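Local coordinates for Red carotenoid protein (RCP) (Nostoc sp., PDB 5FCY) that binds carotenoids in an all-helical domain related to the N-terminal domain of the orange carotenoid protein and probably serves photoprotection in cyanobacteria, at residues 21-26 against 78-83; 88-93 against 100-105. One frame throughout, in Å; residues are numbered along the deposited sequence.

Overall arrangement
Both contacts belong to the all-helical fold that binds beta-carotene, and their centres lie about 14 Å apart. They follow one another along the chain: contact 1 joins the start of helix 23-35 to the end of helix 68-79, and contact 2 then joins the neighbouring helices 85-91 and 95-110. Leu78 and Asp83 link the two. CD1 of Leu78 packs 3.6 Å from CD2 of Tyr90 and also touches Phe101 and Trp102, while Asp83 forms a salt bridge with Arg88. Each contact also reaches the carotenoid, contact 1 at one end ring and contact 2 along the polyene and at the other ring, so together they help frame the pigment's pocket.

Contact 1: 21-26 against 78-83; sequences LDVDEQ and LIRRVD. With BCR (beta-carotene), chain B.
Ile79, at the end of helix 68-79, lays its two branches against the first turn of helix 23-35. CG2 of Ile79, anti to the backbone N, meets the carboxamide of Gln26, 3.4 Å from OE1 of Gln26 and near NE2, while CD1 of Ile79 reaches CB of Gln26 and O of Val23. The Gln26 and Ile79 side chains slide past each other in opposite directions. CG1 of Val23 completes this close part of the contact, 4.2 Å from CB of Ile79. The Gln26 amide is fixed at both ends: NE2 donates to Leu21 O at 3.1 Å, from above the carbonyl plane, and OE1 bonds to the hydroxyl of Tyr149. With an alanine here, the Tyr149 hydroxyl and Leu21 O would probably lose their common partner and a gap would open beside CG2 of Ile79.

The solvent side is looser. Arg80 runs extended from CG to NE across Val23 at about a right angle, and CG2 of Val23 lies at the edge of the guanidinium, 3.8 Å from NE of Arg80. No hydrogen bond spans the two segments. Arg81, with positive phi, ends helix 68-79 in a Schellman motif. Asp24, at the start of helix 23-35 and salt-bridged to Arg76, lines the pocket at one beta-carotene end ring, its CB 3.6 Å from C4. Such helix-to-helix packing belongs to the all-helical fold of the orange carotenoid protein N-terminal type.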
loop_
_atom_site.group_PDB
_atom_site.type_symbol
_atom_site.label_atom_id
_atom_site.label_comp_id
_atom_site.label_asym_id
_atom_site.label_seq_id
_atom_site.Cartn_x
_atom_site.Cartn_y
_atom_site.Cartn_z
ATOM N N LEU A 21 10.557 -5.269 5.832
ATOM C CA LEU A 21 10.685 -3.970 6.468
ATOM C C LEU A 21 9.661 -3.825 7.591
ATOM O O LEU A 21 8.703 -4.595 7.702
ATOM C CB LEU A 21 10.498 -2.855 5.441
ATOM C CG LEU A 21 11.261 -2.999 4.122
ATOM C CD1 LEU A 21 10.927 -1.840 3.190
ATOM C CD2 LEU A 21 12.764 -3.081 4.366
ATOM N N ASP A 22 9.877 -2.823 8.439
ATOM C CA ASP A 22 8.870 -2.454 9.420
ATOM C C ASP A 22 7.610 -1.962 8.711
ATOM O O ASP A 22 7.649 -1.489 7.572
ATOM C CB ASP A 22 9.408 -1.376 10.365
ATOM C CG ASP A 22 10.551 -1.875 11.236
ATOM O OD1 ASP A 22 10.536 -3.065 11.619
ATOM O OD2 ASP A 22 11.464 -1.077 11.538
ATOM N N VAL A 23 6.475 -2.085 9.404
ATOM C CA VAL A 23 5.185 -1.743 8.804
ATOM C C VAL A 23 5.188 -0.301 8.315
ATOM O O VAL A 23 4.778 -0.008 7.186
ATOM C CB VAL A 23 4.045 -1.997 9.806
ATOM C CG1 VAL A 23 2.707 -1.547 9.229
ATOM C CG2 VAL A 23 3.992 -3.464 10.161
ATOM N N ASP A 24 5.630 0.625 9.166
ATOM C CA ASP A 24 5.687 2.025 8.761
ATOM C C ASP A 24 6.694 2.231 7.638
ATOM O O ASP A 24 6.456 3.027 6.723
ATOM C CB ASP A 24 6.030 2.900 9.962
ATOM C CG ASP A 24 4.839 3.136 10.872
ATOM O OD1 ASP A 24 3.722 2.706 10.513
ATOM O OD2 ASP A 24 5.018 3.763 11.938
ATOM N N GLU A 25 7.822 1.522 7.688
ATOM C CA GLU A 25 8.786 1.584 6.596
ATOM C C GLU A 25 8.164 1.101 5.292
ATOM O O GLU A 25 8.415 1.672 4.223
ATOM C CB GLU A 25 10.018 0.748 6.944
ATOM C CG GLU A 25 11.193 0.933 6.000
ATOM C CD GLU A 25 11.845 2.293 6.143
ATOM O OE1 GLU A 25 11.392 3.083 6.998
ATOM O OE2 GLU A 25 12.811 2.572 5.404
ATOM N N GLN A 26 7.349 0.045 5.360
ATOM C CA GLN A 26 6.660 -0.447 4.171
ATOM C C GLN A 26 5.740 0.622 3.599
ATOM O O GLN A 26 5.734 0.873 2.388
ATOM C CB GLN A 26 5.862 -1.708 4.508
ATOM C CG GLN A 26 6.710 -2.939 4.803
ATOM C CD GLN A 26 5.888 -4.214 4.917
ATOM O OE1 GLN A 26 5.094 -4.538 4.035
ATOM N NE2 GLN A 26 6.078 -4.944 6.011
ATOM N N LEU A 78 -3.732 -3.980 7.720
ATOM C CA LEU A 78 -3.765 -4.714 6.459
ATOM C C LEU A 78 -2.416 -5.356 6.166
ATOM O O LEU A 78 -2.356 -6.485 5.664
ATOM C CB LEU A 78 -4.177 -3.788 5.313
ATOM C CG LEU A 78 -5.578 -3.174 5.370
ATOM C CD1 LEU A 78 -5.849 -2.381 4.104
ATOM C CD2 LEU A 78 -6.652 -4.230 5.583
ATOM N N ILE A 79 -1.322 -4.655 6.472
ATOM C CA ILE A 79 0.003 -5.217 6.239
ATOM C C ILE A 79 0.302 -6.314 7.252
ATOM O O ILE A 79 1.007 -7.281 6.941
ATOM C CB ILE A 79 1.065 -4.100 6.270
ATOM C CG1 ILE A 79 0.836 -3.132 5.102
ATOM C CG2 ILE A 79 2.479 -4.693 6.218
ATOM C CD1 ILE A 79 1.820 -1.979 5.025
ATOM N N ARG A 80 -0.226 -6.194 8.469
ATOM C CA ARG A 80 -0.011 -7.188 9.512
ATOM C C ARG A 80 -0.975 -8.367 9.426
ATOM O O ARG A 80 -0.884 -9.277 10.256
ATOM C CB ARG A 80 -0.147 -6.538 10.891
ATOM C CG ARG A 80 0.731 -5.321 11.128
ATOM C CD ARG A 80 0.172 -4.482 12.271
ATOM N NE ARG A 80 0.989 -3.308 12.563
ATOM C CZ ARG A 80 0.820 -2.520 13.621
ATOM N NH1 ARG A 80 -0.140 -2.777 14.501
ATOM N NH2 ARG A 80 1.613 -1.475 13.807
ATOM N N ARG A 81 -1.892 -8.376 8.457
ATOM C CA ARG A 81 -2.874 -9.451 8.317
ATOM C C ARG A 81 -3.774 -9.566 9.549
ATOM O O ARG A 81 -4.224 -10.658 9.903
ATOM C CB ARG A 81 -2.191 -10.796 8.034
ATOM C CG ARG A 81 -2.012 -11.138 6.562
ATOM C CD ARG A 81 -0.822 -10.435 5.935
ATOM N NE ARG A 81 -0.196 -11.262 4.905
ATOM C CZ ARG A 81 0.796 -10.858 4.117
ATOM N NH1 ARG A 81 1.282 -9.627 4.225
ATOM N NH2 ARG A 81 1.303 -11.690 3.215
ATOM N N VAL A 82 -4.054 -8.442 10.213
ATOM C CA VAL A 82 -4.921 -8.467 11.385
ATOM C C VAL A 82 -6.327 -8.884 10.973
ATOM O O VAL A 82 -6.805 -8.564 9.877
ATOM C CB VAL A 82 -4.936 -7.097 12.086
ATOM C CG1 VAL A 82 -5.869 -7.114 13.297
ATOM C CG2 VAL A 82 -3.539 -6.710 12.505
ATOM N N ASP A 83 -7.005 -9.595 11.871
ATOM C CA ASP A 83 -8.330 -10.147 11.603
ATOM C C ASP A 83 -9.375 -9.225 12.220
ATOM O O ASP A 83 -9.694 -9.332 13.407
ATOM C CB ASP A 83 -8.447 -11.564 12.156
ATOM C CG ASP A 83 -9.718 -12.259 11.713
ATOM O OD1 ASP A 83 -10.649 -11.567 11.250
ATOM O OD2 ASP A 83 -9.789 -13.502 11.828
HETATM C C1 BCR B . 2.870 7.615 9.660
HETATM C C2 BCR B . 4.047 8.225 10.418
HETATM C C3 BCR B . 5.258 7.305 10.531
HETATM C C4 BCR B . 5.405 6.417 9.302
HETATM C C5 BCR B . 4.618 6.988 8.149
HETATM C C6 BCR B . 3.300 7.123 8.291
HETATM C C7 BCR B . 2.274 6.837 7.235
HETATM C C8 BCR B . 2.504 6.386 5.984
HETATM C C9 BCR B . 1.389 6.134 5.021
HETATM C C10 BCR B . 1.689 5.730 3.759
HETATM C C11 BCR B . 0.700 5.436 2.705
HETATM C C33 BCR B . 5.355 7.435 6.932
HETATM C C31 BCR B . 1.784 8.686 9.572
HETATM C C32 BCR B . 2.371 6.422 10.457
HETATM C C34 BCR B . -0.024 6.345 5.496
HETATM C C12 BCR B . 1.107 5.023 1.493
HETATM C C13 BCR B . 0.161 4.702 0.393
HETATM C C14 BCR B . 0.661 4.297 -0.806
HETATM C C15 BCR B . -0.150 3.940 -1.979
HETATM C C16 BCR B . 0.411 3.567 -3.139
HETATM C C17 BCR B . -0.450 3.223 -4.281
HETATM C C18 BCR B . 0.007 2.846 -5.492
HETATM C C19 BCR B . -1.004 2.519 -6.533
HETATM C C20 BCR B . -0.706 2.055 -7.754
HETATM C C21 BCR B . -1.783 1.755 -8.708
HETATM C C22 BCR B . -1.554 1.319 -9.962
HETATM C C23 BCR B . -2.732 1.077 -10.843
HETATM C C24 BCR B . -2.624 0.750 -12.137
HETATM C C25 BCR B . -3.794 0.523 -13.036
HETATM C C26 BCR B . -5.063 0.686 -12.659
HETATM C C27 BCR B . -6.004 -0.493 -12.759
HETATM C C28 BCR B . -5.515 -1.429 -13.857
HETATM C C29 BCR B . -4.829 -0.655 -14.977
HETATM C C30 BCR B . -3.593 0.090 -14.473
HETATM C C35 BCR B . -1.311 4.830 0.674
HETATM C C36 BCR B . 1.489 2.771 -5.736
HETATM C C37 BCR B . -0.129 1.131 -10.401
HETATM C C38 BCR B . -5.597 2.032 -12.238
HETATM C C39 BCR B . -3.360 1.342 -15.307
HETATM C C40 BCR B . -2.389 -0.833 -14.617
#

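Contact 2: 88-93 against 100-105. With BCR (beta-carotene), chain B.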
loop_
_atom_site.group_PDB
_atom_site.type_symbol
_atom_site.label_atom_id
_atom_site.label_comp_id
_atom_site.label_asym_id
_atom_site.label_seq_id
_atom_site.Cartn_x
_atom_site.Cartn_y
_atom_site.Cartn_z
ATOM N N ARG A 88 -11.109 -8.175 6.686
ATOM C CA ARG A 88 -11.822 -9.257 6.015
ATOM C C ARG A 88 -12.392 -8.785 4.683
ATOM O O ARG A 88 -12.238 -9.455 3.657
ATOM C CB ARG A 88 -12.926 -9.801 6.922
ATOM C CG ARG A 88 -12.428 -10.780 7.973
ATOM C CD ARG A 88 -13.560 -11.312 8.834
ATOM N NE ARG A 88 -13.334 -11.036 10.253
ATOM C CZ ARG A 88 -14.067 -10.222 11.012
ATOM N NH1 ARG A 88 -15.122 -9.578 10.526
ATOM N NH2 ARG A 88 -13.744 -10.058 12.286
ATOM N N GLU A 89 -13.047 -7.621 4.677
ATOM C CA GLU A 89 -13.555 -7.070 3.426
ATOM C C GLU A 89 -12.433 -6.908 2.409
ATOM O O GLU A 89 -12.560 -7.333 1.254
ATOM C CB GLU A 89 -14.248 -5.732 3.681
ATOM C CG GLU A 89 -15.631 -5.868 4.293
ATOM C CD GLU A 89 -16.304 -4.530 4.515
ATOM O OE1 GLU A 89 -15.909 -3.549 3.851
ATOM O OE2 GLU A 89 -17.225 -4.461 5.356
ATOM N N TYR A 90 -11.323 -6.294 2.818
ATOM C CA TYR A 90 -10.164 -6.202 1.940
ATOM C C TYR A 90 -9.773 -7.581 1.422
ATOM O O TYR A 90 -9.712 -7.816 0.211
ATOM C CB TYR A 90 -8.996 -5.549 2.683
ATOM C CG TYR A 90 -7.761 -5.349 1.835
ATOM C CD1 TYR A 90 -6.902 -6.405 1.564
ATOM C CD2 TYR A 90 -7.451 -4.104 1.313
ATOM C CE1 TYR A 90 -5.778 -6.227 0.793
ATOM C CE2 TYR A 90 -6.326 -3.916 0.542
ATOM C CZ TYR A 90 -5.494 -4.980 0.284
ATOM O OH TYR A 90 -4.372 -4.796 -0.486
ATOM N N GLY A 91 -9.519 -8.516 2.342
ATOM C CA GLY A 91 -9.046 -9.837 1.968
ATOM C C GLY A 91 -9.968 -10.581 1.025
ATOM O O GLY A 91 -9.525 -11.522 0.358
ATOM N N SER A 92 -11.236 -10.184 0.951
ATOM C CA SER A 92 -12.214 -10.851 0.103
ATOM C C SER A 92 -12.262 -10.293 -1.314
ATOM O O SER A 92 -13.039 -10.795 -2.134
ATOM C CB SER A 92 -13.609 -10.744 0.729
ATOM O OG SER A 92 -14.092 -9.415 0.657
ATOM N N LEU A 93 -11.466 -9.276 -1.623
ATOM C CA LEU A 93 -11.486 -8.639 -2.929
ATOM C C LEU A 93 -10.415 -9.233 -3.836
ATOM O O LEU A 93 -9.520 -9.961 -3.401
ATOM C CB LEU A 93 -11.287 -7.126 -2.788
ATOM C CG LEU A 93 -12.281 -6.421 -1.862
ATOM C CD1 LEU A 93 -12.012 -4.926 -1.827
ATOM C CD2 LEU A 93 -13.725 -6.705 -2.277
ATOM N N LEU A 100 -6.360 -0.922 -6.579
ATOM C CA LEU A 100 -7.108 0.318 -6.764
ATOM C C LEU A 100 -7.420 0.968 -5.424
ATOM O O LEU A 100 -7.331 2.193 -5.283
ATOM C CB LEU A 100 -8.399 0.043 -7.535
ATOM C CG LEU A 100 -8.243 -0.482 -8.963
ATOM C CD1 LEU A 100 -9.577 -0.985 -9.488
ATOM C CD2 LEU A 100 -7.687 0.597 -9.873
ATOM N N PHE A 101 -7.798 0.163 -4.432
ATOM C CA PHE A 101 -8.027 0.685 -3.089
ATOM C C PHE A 101 -6.794 1.412 -2.569
ATOM O O PHE A 101 -6.892 2.521 -2.030
ATOM C CB PHE A 101 -8.413 -0.455 -2.150
ATOM C CG PHE A 101 -8.356 -0.087 -0.696
ATOM C CD1 PHE A 101 -9.348 0.692 -0.125
ATOM C CD2 PHE A 101 -7.314 -0.525 0.103
ATOM C CE1 PHE A 101 -9.299 1.031 1.213
ATOM C CE2 PHE A 101 -7.260 -0.191 1.442
ATOM C CZ PHE A 101 -8.254 0.589 1.998
ATOM N N TRP A 102 -5.619 0.801 -2.717
ATOM C CA TRP A 102 -4.399 1.444 -2.247
ATOM C C TRP A 102 -4.089 2.707 -3.041
ATOM O O TRP A 102 -3.459 3.627 -2.511
ATOM C CB TRP A 102 -3.229 0.462 -2.309
ATOM C CG TRP A 102 -3.159 -0.425 -1.111
ATOM C CD1 TRP A 102 -3.564 -1.723 -1.027
ATOM C CD2 TRP A 102 -2.663 -0.073 0.187
ATOM N NE1 TRP A 102 -3.347 -2.206 0.242
ATOM C CE2 TRP A 102 -2.796 -1.212 1.005
ATOM C CE3 TRP A 102 -2.119 1.092 0.733
ATOM C CZ2 TRP A 102 -2.404 -1.219 2.341
ATOM C CZ3 TRP A 102 -1.729 1.084 2.061
ATOM C CH2 TRP A 102 -1.874 -0.063 2.849
ATOM N N TYR A 103 -4.523 2.776 -4.300
ATOM C CA TYR A 103 -4.355 4.005 -5.068
ATOM C C TYR A 103 -5.234 5.121 -4.515
ATOM O O TYR A 103 -4.765 6.244 -4.297
ATOM C CB TYR A 103 -4.679 3.760 -6.542
ATOM C CG TYR A 103 -4.549 5.007 -7.384
ATOM C CD1 TYR A 103 -3.302 5.528 -7.696
ATOM C CD2 TYR A 103 -5.673 5.668 -7.857
ATOM C CE1 TYR A 103 -3.174 6.674 -8.461
ATOM C CE2 TYR A 103 -5.558 6.814 -8.624
ATOM C CZ TYR A 103 -4.305 7.312 -8.923
ATOM O OH TYR A 103 -4.179 8.453 -9.687
ATOM N N LEU A 104 -6.519 4.831 -4.288
ATOM C CA LEU A 104 -7.427 5.841 -3.754
ATOM C C LEU A 104 -6.968 6.345 -2.392
ATOM O O LEU A 104 -7.252 7.491 -2.029
ATOM C CB LEU A 104 -8.843 5.277 -3.657
ATOM C CG LEU A 104 -9.450 4.753 -4.960
ATOM C CD1 LEU A 104 -10.876 4.298 -4.722
ATOM C CD2 LEU A 104 -9.401 5.806 -6.058
ATOM N N LEU A 105 -6.273 5.505 -1.619
ATOM C CA LEU A 105 -5.684 5.975 -0.371
ATOM C C LEU A 105 -4.624 7.033 -0.636
ATOM O O LEU A 105 -4.567 8.053 0.057
ATOM C CB LEU A 105 -5.076 4.809 0.406
ATOM C CG LEU A 105 -6.017 3.747 0.973
ATOM C CD1 LEU A 105 -5.202 2.680 1.682
ATOM C CD2 LEU A 105 -7.040 4.355 1.919
HETATM C C1 BCR B . 2.870 7.615 9.660
HETATM C C2 BCR B . 4.047 8.225 10.418
HETATM C C3 BCR B . 5.258 7.305 10.531
HETATM C C4 BCR B . 5.405 6.417 9.302
HETATM C C5 BCR B . 4.618 6.988 8.149
HETATM C C6 BCR B . 3.300 7.123 8.291
HETATM C C7 BCR B . 2.274 6.837 7.235
HETATM C C8 BCR B . 2.504 6.386 5.984
HETATM C C9 BCR B . 1.389 6.134 5.021
HETATM C C10 BCR B . 1.689 5.730 3.759
HETATM C C11 BCR B . 0.700 5.436 2.705
HETATM C C33 BCR B . 5.355 7.435 6.932
HETATM C C31 BCR B . 1.784 8.686 9.572
HETATM C C32 BCR B . 2.371 6.422 10.457
HETATM C C34 BCR B . -0.024 6.345 5.496
HETATM C C12 BCR B . 1.107 5.023 1.493
HETATM C C13 BCR B . 0.161 4.702 0.393
HETATM C C14 BCR B . 0.661 4.297 -0.806
HETATM C C15 BCR B . -0.150 3.940 -1.979
HETATM C C16 BCR B . 0.411 3.567 -3.139
HETATM C C17 BCR B . -0.450 3.223 -4.281
HETATM C C18 BCR B . 0.007 2.846 -5.492
HETATM C C19 BCR B . -1.004 2.519 -6.533
HETATM C C20 BCR B . -0.706 2.055 -7.754
HETATM C C21 BCR B . -1.783 1.755 -8.708
HETATM C C22 BCR B . -1.554 1.319 -9.962
HETATM C C23 BCR B . -2.732 1.077 -10.843
HETATM C C24 BCR B . -2.624 0.750 -12.137
HETATM C C25 BCR B . -3.794 0.523 -13.036
HETATM C C26 BCR B . -5.063 0.686 -12.659
HETATM C C27 BCR B . -6.004 -0.493 -12.759
HETATM C C28 BCR B . -5.515 -1.429 -13.857
HETATM C C29 BCR B . -4.829 -0.655 -14.977
HETATM C C30 BCR B . -3.593 0.090 -14.473
HETATM C C35 BCR B . -1.311 4.830 0.674
HETATM C C36 BCR B . 1.489 2.771 -5.736
HETATM C C37 BCR B . -0.129 1.131 -10.401
HETATM C C38 BCR B . -5.597 2.032 -12.238
HETATM C C39 BCR B . -3.360 1.342 -15.307
HETATM C C40 BCR B . -2.389 -0.833 -14.617
#
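An aromatic cluster of Tyr90, Phe101 and Trp102 joins the end of helix 85-91 to helix 95-110, whose residues also line the beta-carotene pocket. Tyr90 reaches across with CG anti to its backbone N (chi1 -177°) and brings the CD2-CE2 edge of its ring to Phe101, CE2 standing 3.6 Å from CD2 of Phe101. The two ring planes are inclined at 75° and their centroids lie 5.7 Å apart, an oblique pairing.

Farther along the tyrosine, its hydroxyl meets the indole. NE1 of Trp102 donates to OH of Tyr90 at 2.9 Å; the oxygen lies in the indole plane, but the N-H...O angle of 130° leaves the bond clearly bent. This buried oxygen is gripped by two bonds, one to the indole and one to Val150 O. The Tyr90 ring and the pyrrole ring of Trp102 meet rim to rim, neither covering the other's face.

Within helix 95-110, Leu105 backs the cluster: CD1 lies 3.6 Å above one face of the indole, displaced toward its rim, and CG is placed likewise over a face of Phe101.

The pigment runs along another side of helix 95-110. Its methyl C35 lies at the edge of the indole, 3.8 Å from CE3 of Trp102, and the backbone O of Trp102 comes 3.4 Å from C15 at the middle of the polyene. Tyr103 meets the polyene with the edge of its ring, at C19, and with its CB, and CD2 of Leu100 touches the end ring 3.5 Å from methyl C38. Trp102 thus belongs both to the aromatic core and to the wall of the carotenoid-binding pocket.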